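PDB 4R25: nitrogen regulatory PII-like protein from Bacillus subtilis subsp. subtilis, which belongs to the trimeric PII signalling family and is required for full induction of the nrgAB operon when ammonium is limiting. Local coordinates for residues I98-N103 and G107-E112; A13-L18 and L30-V35. All coordinates share one frame; numbering follows the deposited sequence.

Contact 1 (I98-N103 and G107-E112); sequences ISNTIN and GEEGPE
Asn100 reaches across to Glu109 and Gly110 with both ends of its amide. CG stands anti to the backbone N (chi1 -168°), which carries OD1 to Gly110 N at 3.3 Å; the donor lies nearly along the C=O axis. The other end, ND2, makes a weak hydrogen bond to Glu109 OE1, also 3.3 Å long. The two side chains meet at a slant, with amide and carboxylate planes 62° apart, so these groups meet without stacking. Glu109 is extended beyond CG and runs alongside Ile102 in the same direction; its OE2 comes 3.6 Å from Ile102 CD1, so the CG1-CD1 branch flanks the carboxylate. That carboxylate oxygen also has a weak, long ion pair with Lys80 of the second subunit.

Gly110 N is shared between the side-chain OD1 of Asn100 and the backbone O of Thr101, the latter at 3.1 Å. With Asn103 N bound to Glu108 O at 3.0 Å, the backbone bonds set the register, and a single beta bridge, Ile102 with Glu109, results. At the turn, Gly107 N closes onto Asn103 O at 2.8 Å, and the positive phi of Gly107 (91°) suits a glycine. Asn103 ND2 bonds to Ala113 O, while Glu108 OE1 bonds to Thr106 OG1.

Strand 100-103, which comes after strand 92-97, is met by the loop that follows it. Thr101 packs on Met3 and Leu114. Residues 100-103 pair antiparallel with a strand of the second subunit, carrying the sheet across the trimer interface, and Ile102 also packs on Thr76 of that subunit, in its helix 72-83.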
ATOM      1  N   ILE A  98      -9.936   3.578   6.823  1.00 42.07           N
ATOM      2  CA  ILE A  98      -9.551   2.275   7.354  1.00 37.17           C
ATOM      3  C   ILE A  98     -10.715   1.637   8.101  1.00 39.13           C
ATOM      4  O   ILE A  98     -11.272   2.234   9.014  1.00 48.11           O
ATOM      5  CB  ILE A  98      -8.389   2.388   8.333  1.00 52.38           C
ATOM      6  CG1 ILE A  98      -7.136   2.908   7.636  1.00 47.76           C
ATOM      7  CG2 ILE A  98      -8.101   1.038   8.962  1.00 51.07           C
ATOM      8  CD1 ILE A  98      -5.948   2.999   8.554  1.00 57.05           C
ATOM      9  N   SER A  99     -11.070   0.413   7.731  1.00 41.21           N
ATOM     10  CA  SER A  99     -12.155  -0.290   8.408  1.00 37.50           C
ATOM     11  C   SER A  99     -11.826  -0.609   9.862  1.00 45.55           C
ATOM     12  O   SER A  99     -12.719  -0.656  10.700  1.00 62.11           O
ATOM     13  CB  SER A  99     -12.525  -1.580   7.669  1.00 40.40           C
ATOM     14  OG  SER A  99     -13.252  -1.302   6.487  1.00 72.51           O
ATOM     15  N   ASN A 100     -10.551  -0.836  10.161  1.00 55.87           N
ATOM     16  CA  ASN A 100     -10.151  -1.216  11.513  1.00 48.13           C
ATOM     17  C   ASN A 100      -8.637  -1.278  11.703  1.00 40.92           C
ATOM     18  O   ASN A 100      -7.884  -1.428  10.745  1.00 52.99           O
ATOM     19  CB  ASN A 100     -10.799  -2.556  11.902  1.00 47.51           C
ATOM     20  CG  ASN A 100     -10.662  -2.880  13.393  1.00 60.76           C
ATOM     21  OD1 ASN A 100     -10.220  -2.056  14.194  1.00 56.10           O
ATOM     22  ND2 ASN A 100     -11.052  -4.089  13.765  1.00 50.62           N
ATOM     23  N   THR A 101      -8.207  -1.143  12.950  1.00 45.27           N
ATOM     24  CA  THR A 101      -6.812  -1.290  13.321  1.00 45.36           C
ATOM     25  C   THR A 101      -6.715  -2.180  14.551  1.00 51.49           C
ATOM     26  O   THR A 101      -7.582  -2.165  15.414  1.00 58.01           O
ATOM     27  CB  THR A 101      -6.171   0.057  13.658  1.00 50.02           C
ATOM     28  OG1 THR A 101      -6.396   0.969  12.581  1.00 60.76           O
ATOM     29  CG2 THR A 101      -4.669  -0.103  13.891  1.00 43.09           C
ATOM     30  N   ILE A 102      -5.648  -2.955  14.621  1.00 53.79           N
ATOM     31  CA  ILE A 102      -5.461  -3.874  15.719  1.00 42.56           C
ATOM     32  C   ILE A 102      -4.028  -3.782  16.177  1.00 49.00           C
ATOM     33  O   ILE A 102      -3.106  -3.992  15.395  1.00 54.77           O
ATOM     34  CB  ILE A 102      -5.770  -5.314  15.303  1.00 49.30           C
ATOM     35  CG1 ILE A 102      -7.248  -5.446  14.951  1.00 59.63           C
ATOM     36  CG2 ILE A 102      -5.390  -6.288  16.405  1.00 47.04           C
ATOM     37  CD1 ILE A 102      -7.632  -6.808  14.442  1.00 66.58           C
ATOM     38  N   ASN A 103      -3.849  -3.435  17.445  1.00 63.15           N
ATOM     39  CA  ASN A 103      -2.536  -3.461  18.047  1.00 51.69           C
ATOM     40  C   ASN A 103      -2.229  -4.883  18.451  1.00 56.92           C
ATOM     41  O   ASN A 103      -2.969  -5.492  19.217  1.00 65.27           O
ATOM     42  CB  ASN A 103      -2.478  -2.556  19.269  1.00 53.96           C
ATOM     43  CG  ASN A 103      -1.073  -2.354  19.759  1.00 55.33           C
ATOM     44  OD1 ASN A 103      -0.323  -3.313  19.962  1.00 59.41           O
ATOM     45  ND2 ASN A 103      -0.685  -1.098  19.914  1.00 52.00           N
ATOM     46  N   GLY A 107      -3.790  -5.999  21.865  1.00 71.07           N
ATOM     47  CA  GLY A 107      -5.007  -6.640  21.401  1.00 48.86           C
ATOM     48  C   GLY A 107      -6.180  -5.692  21.252  1.00 54.08           C
ATOM     49  O   GLY A 107      -7.318  -6.127  21.078  1.00 63.31           O
ATOM     50  N   GLU A 108      -5.910  -4.392  21.316  1.00 64.56           N
ATOM     51  CA  GLU A 108      -6.971  -3.394  21.200  1.00 65.79           C
ATOM     52  C   GLU A 108      -7.331  -3.121  19.752  1.00 64.43           C
ATOM     53  O   GLU A 108      -6.487  -3.221  18.862  1.00 59.23           O
ATOM     54  CB  GLU A 108      -6.547  -2.078  21.842  1.00 77.52           C
ATOM     55  CG  GLU A 108      -6.027  -2.207  23.247  1.00 79.76           C
ATOM     56  CD  GLU A 108      -5.572  -0.880  23.792  1.00 92.76           C
ATOM     57  OE1 GLU A 108      -4.410  -0.502  23.528  1.00 83.38           O
ATOM     58  OE2 GLU A 108      -6.384  -0.211  24.468  1.00 85.55           O
ATOM     59  N   GLU A 109      -8.586  -2.739  19.536  1.00 68.31           N
ATOM     60  CA  GLU A 109      -9.087  -2.423  18.207  1.00 65.28           C
ATOM     61  C   GLU A 109      -9.658  -1.001  18.157  1.00 72.98           C
ATOM     62  O   GLU A 109     -10.057  -0.445  19.185  1.00 75.33           O
ATOM     63  CB  GLU A 109     -10.135  -3.457  17.787  1.00 45.91           C
ATOM     64  CG  GLU A 109      -9.641  -4.897  17.927  1.00 59.65           C
ATOM     65  CD  GLU A 109     -10.504  -5.911  17.190  1.00 88.16           C
ATOM     66  OE1 GLU A 109     -11.602  -5.537  16.714  1.00 72.79           O
ATOM     67  OE2 GLU A 109     -10.077  -7.085  17.083  1.00 70.45           O
ATOM     68  N   GLY A 110      -9.682  -0.413  16.963  1.00 56.18           N
ATOM     69  CA  GLY A 110     -10.143   0.955  16.794  1.00 56.05           C
ATOM     70  C   GLY A 110      -9.073   1.970  17.156  1.00 60.58           C
ATOM     71  O   GLY A 110      -7.909   1.608  17.339  1.00 61.62           O
ATOM     72  N   PRO A 111      -9.461   3.252  17.259  1.00 58.76           N
ATOM     73  CA  PRO A 111      -8.528   4.354  17.540  1.00 56.41           C
ATOM     74  C   PRO A 111      -7.729   4.210  18.838  1.00 47.52           C
ATOM     75  O   PRO A 111      -6.884   5.056  19.121  1.00 75.40           O
ATOM     76  CB  PRO A 111      -9.435   5.593  17.589  1.00 49.30           C
ATOM     77  CG  PRO A 111     -10.839   5.073  17.627  1.00 58.48           C
ATOM     78  CD  PRO A 111     -10.819   3.740  16.966  1.00 55.09           C
ATOM     79  N   GLU A 112      -7.979   3.155  19.603  1.00 59.30           N
ATOM     80  CA  GLU A 112      -7.191   2.883  20.802  1.00 56.27           C
ATOM     81  C   GLU A 112      -6.020   1.944  20.527  1.00 80.74           C
ATOM     82  O   GLU A 112      -5.110   1.807  21.350  1.00 79.91           O
ATOM     83  CB  GLU A 112      -8.082   2.333  21.918  1.00 83.52           C
ATOM     84  CG  GLU A 112      -9.060   3.365  22.451  1.00106.16           C
ATOM     85  CD  GLU A 112      -8.389   4.708  22.712  1.00137.08           C
ATOM     86  OE1 GLU A 112      -7.294   4.722  23.320  1.00156.73           O
ATOM     87  OE2 GLU A 112      -8.947   5.751  22.299  1.00130.23           O
TER

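Contact 2 (A13-L18 and L30-V35); sequences ANFEKL and LTFSNV
No polar bond links Phe15 to Leu30 or Phe32; the shortest one to be found within the two segments is a weak backbone bond, Leu18 N to Asn14 O at 3.4 Å, in the first turn of helix 15-25. The contact across is therefore aromatic and aliphatic. A chi1 of -164° swings the Phe15 ring away from its own backbone N and toward strand 29-44. There it meets Phe32 in a T-shaped stack, edge of Phe15 to face of Phe32, with centroids 4.8 Å apart and planes at 75°. Phe15 CE2 sits over the centre of that face, 3.5 Å above it, and Phe15 CZ comes 3.6 Å from Phe32 CD2. Leu30 CD1 approaches the same ring edge, 4.2 Å from Phe15 CZ.

Ile63 of strand 51-67 also touches Phe15, and His36 of the second subunit meets the Phe32 ring. The pair thus lies where the first helix of this ferredoxin-like fold packs on the sheet at the subunit boundary, residues 30-32 pairing antiparallel with a strand of the second subunit. With ring C-H groups directed at a pi face and no hydrogen bond crossing, cohesion probably comes from dispersion and a modest electrostatic preference for the edge-to-face pose.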
ATOM      1  N   ALA A  13      14.293  13.963  -0.238  1.00 70.58           N
ATOM      2  CA  ALA A  13      14.801  14.981   0.685  1.00 81.39           C
ATOM      3  C   ALA A  13      13.746  15.482   1.687  1.00 79.15           C
ATOM      4  O   ALA A  13      12.553  15.245   1.513  1.00 62.56           O
ATOM      5  CB  ALA A  13      15.375  16.149  -0.104  1.00 79.52           C
ATOM      6  N   ASN A  14      14.203  16.183   2.726  1.00 69.57           N
ATOM      7  CA  ASN A  14      13.320  16.873   3.672  1.00 72.46           C
ATOM      8  C   ASN A  14      12.623  15.988   4.709  1.00 69.05           C
ATOM      9  O   ASN A  14      11.702  16.436   5.401  1.00 56.77           O
ATOM     10  CB  ASN A  14      12.263  17.679   2.920  1.00 82.56           C
ATOM     11  CG  ASN A  14      12.465  19.178   3.044  1.00104.41           C
ATOM     12  OD1 ASN A  14      12.849  19.687   4.101  1.00 90.51           O
ATOM     13  ND2 ASN A  14      12.198  19.897   1.956  1.00 86.43           N
ATOM     14  N   PHE A  15      13.064  14.742   4.822  1.00 49.56           N
ATOM     15  CA  PHE A  15      12.376  13.776   5.665  1.00 45.38           C
ATOM     16  C   PHE A  15      12.448  14.188   7.146  1.00 57.55           C
ATOM     17  O   PHE A  15      11.463  14.074   7.875  1.00 49.65           O
ATOM     18  CB  PHE A  15      12.969  12.380   5.431  1.00 71.45           C
ATOM     19  CG  PHE A  15      12.110  11.249   5.935  1.00 48.35           C
ATOM     20  CD1 PHE A  15      10.797  11.463   6.315  1.00 53.26           C
ATOM     21  CD2 PHE A  15      12.633   9.972   6.055  1.00 54.89           C
ATOM     22  CE1 PHE A  15      10.016  10.423   6.792  1.00 44.59           C
ATOM     23  CE2 PHE A  15      11.859   8.924   6.534  1.00 63.63           C
ATOM     24  CZ  PHE A  15      10.552   9.149   6.901  1.00 47.41           C
ATOM     25  N   GLU A  16      13.602  14.691   7.578  1.00 56.44           N
ATOM     26  CA  GLU A  16      13.807  15.064   8.980  1.00 49.80           C
ATOM     27  C   GLU A  16      12.878  16.169   9.495  1.00 44.03           C
ATOM     28  O   GLU A  16      12.284  16.033  10.561  1.00 62.38           O
ATOM     29  CB  GLU A  16      15.262  15.448   9.236  1.00 54.06           C
ATOM     30  CG  GLU A  16      15.526  15.859  10.676  1.00 93.36           C
ATOM     31  CD  GLU A  16      15.220  14.746  11.671  1.00108.48           C
ATOM     32  OE1 GLU A  16      15.513  13.567  11.364  1.00109.11           O
ATOM     33  OE2 GLU A  16      14.676  15.053  12.757  1.00 96.89           O
ATOM     34  N   LYS A  17      12.749  17.259   8.750  1.00 52.10           N
ATOM     35  CA  LYS A  17      11.830  18.322   9.149  1.00 50.52           C
ATOM     36  C   LYS A  17      10.412  17.766   9.262  1.00 42.74           C
ATOM     37  O   LYS A  17       9.624  18.226  10.093  1.00 55.08           O
ATOM     38  CB  LYS A  17      11.877  19.499   8.162  1.00 53.27           C
ATOM     39  CG  LYS A  17      11.075  20.739   8.603  1.00 64.48           C
ATOM     40  CD  LYS A  17      11.417  21.977   7.753  1.00107.09           C
ATOM     41  CE  LYS A  17      10.339  23.075   7.825  1.00 86.02           C
ATOM     42  NZ  LYS A  17      10.042  23.547   9.209  1.00 92.07           N
ATOM     43  N   LEU A  18      10.095  16.771   8.434  1.00 49.20           N
ATOM     44  CA  LEU A  18       8.773  16.159   8.446  1.00 41.99           C
ATOM     45  C   LEU A  18       8.533  15.426   9.765  1.00 41.29           C
ATOM     46  O   LEU A  18       7.497  15.600  10.408  1.00 36.41           O
ATOM     47  CB  LEU A  18       8.637  15.184   7.278  1.00 58.99           C
ATOM     48  CG  LEU A  18       7.387  15.171   6.395  1.00 56.34           C
ATOM     49  CD1 LEU A  18       7.114  13.748   5.936  1.00 66.05           C
ATOM     50  CD2 LEU A  18       6.161  15.736   7.096  1.00 53.38           C
ATOM     51  N   LEU A  30       5.214   5.939  12.074  1.00 35.18           N
ATOM     52  CA  LEU A  30       4.904   5.917  10.658  1.00 38.44           C
ATOM     53  C   LEU A  30       5.802   4.901   9.955  1.00 43.05           C
ATOM     54  O   LEU A  30       6.809   4.468  10.510  1.00 41.19           O
ATOM     55  CB  LEU A  30       5.077   7.318  10.067  1.00 33.01           C
ATOM     56  CG  LEU A  30       6.465   7.942  10.208  1.00 41.02           C
ATOM     57  CD1 LEU A  30       7.405   7.396   9.153  1.00 33.88           C
ATOM     58  CD2 LEU A  30       6.408   9.464  10.141  1.00 36.77           C
ATOM     59  N   THR A  31       5.433   4.511   8.739  1.00 40.34           N
ATOM     60  CA  THR A  31       6.278   3.616   7.955  1.00 30.73           C
ATOM     61  C   THR A  31       6.730   4.299   6.672  1.00 35.81           C
ATOM     62  O   THR A  31       6.067   5.200   6.168  1.00 39.39           O
ATOM     63  CB  THR A  31       5.551   2.314   7.599  1.00 35.15           C
ATOM     64  OG1 THR A  31       4.298   2.627   6.986  1.00 57.67           O
ATOM     65  CG2 THR A  31       5.299   1.479   8.855  1.00 43.03           C
ATOM     66  N   PHE A  32       7.868   3.881   6.145  1.00 29.94           N
ATOM     67  CA  PHE A  32       8.325   4.447   4.896  1.00 28.74           C
ATOM     68  C   PHE A  32       9.128   3.441   4.088  1.00 32.28           C
ATOM     69  O   PHE A  32       9.570   2.417   4.605  1.00 34.26           O
ATOM     70  CB  PHE A  32       9.104   5.755   5.122  1.00 27.43           C
ATOM     71  CG  PHE A  32      10.366   5.588   5.906  1.00 33.28           C
ATOM     72  CD1 PHE A  32      11.585   5.459   5.262  1.00 44.91           C
ATOM     73  CD2 PHE A  32      10.341   5.580   7.297  1.00 38.85           C
ATOM     74  CE1 PHE A  32      12.761   5.310   5.990  1.00 53.91           C
ATOM     75  CE2 PHE A  32      11.509   5.427   8.029  1.00 41.44           C
ATOM     76  CZ  PHE A  32      12.721   5.295   7.376  1.00 45.33           C
ATOM     77  N   SER A  33       9.285   3.731   2.805  1.00 31.98           N
ATOM     78  CA  SER A  33      10.063   2.874   1.928  1.00 40.49           C
ATOM     79  C   SER A  33      10.372   3.605   0.637  1.00 42.83           C
ATOM     80  O   SER A  33       9.715   4.584   0.293  1.00 45.01           O
ATOM     81  CB  SER A  33       9.309   1.580   1.623  1.00 33.42           C
ATOM     82  OG  SER A  33       8.087   1.850   0.965  1.00 49.03           O
ATOM     83  N   ASN A  34      11.387   3.131  -0.067  1.00 50.17           N
ATOM     84  CA  ASN A  34      11.732   3.696  -1.352  1.00 40.88           C
ATOM     85  C   ASN A  34      11.027   2.930  -2.459  1.00 58.19           C
ATOM     86  O   ASN A  34      11.079   1.702  -2.507  1.00 41.88           O
ATOM     87  CB  ASN A  34      13.238   3.644  -1.576  1.00 56.34           C
ATOM     88  CG  ASN A  34      13.999   4.538  -0.624  1.00 53.26           C
ATOM     89  OD1 ASN A  34      13.970   5.767  -0.742  1.00 54.97           O
ATOM     90  ND2 ASN A  34      14.702   3.925   0.316  1.00 52.89           N
ATOM     91  N   VAL A  35      10.356   3.666  -3.331  1.00 37.05           N
ATOM     92  CA  VAL A  35       9.747   3.093  -4.513  1.00 38.67           C
ATOM     93  C   VAL A  35      10.139   3.949  -5.704  1.00 42.13           C
ATOM     94  O   VAL A  35      10.911   4.894  -5.577  1.00 50.07           O
ATOM     95  CB  VAL A  35       8.216   3.050  -4.392  1.00 41.91           C
ATOM     96  CG1 VAL A  35       7.807   2.155  -3.246  1.00 33.69           C
ATOM     97  CG2 VAL A  35       7.661   4.455  -4.191  1.00 36.30           C
TER

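How the contacts relate
From the N terminus, strand 4-10 leads to helix 15-25, and contact 2 closes when strand 29-44 comes back to the start of that helix, spanning eleven residues that are mostly helix. The chain then runs through strand 51-67, helix 72-83 and strand 92-97. Contact 1 opens on strand 100-103 and closes with the loop after it, only three residues separating its segments. The two are in series, neither nested nor crossed. The centres of contacts 1 and 2 lie about 24 Å apart, and the nearest atoms of contacts 1 and 2 about 10 Å. Contact 2 joins a helix to the core sheet, whereas contact 1 folds the tail on itself; both border the second subunit.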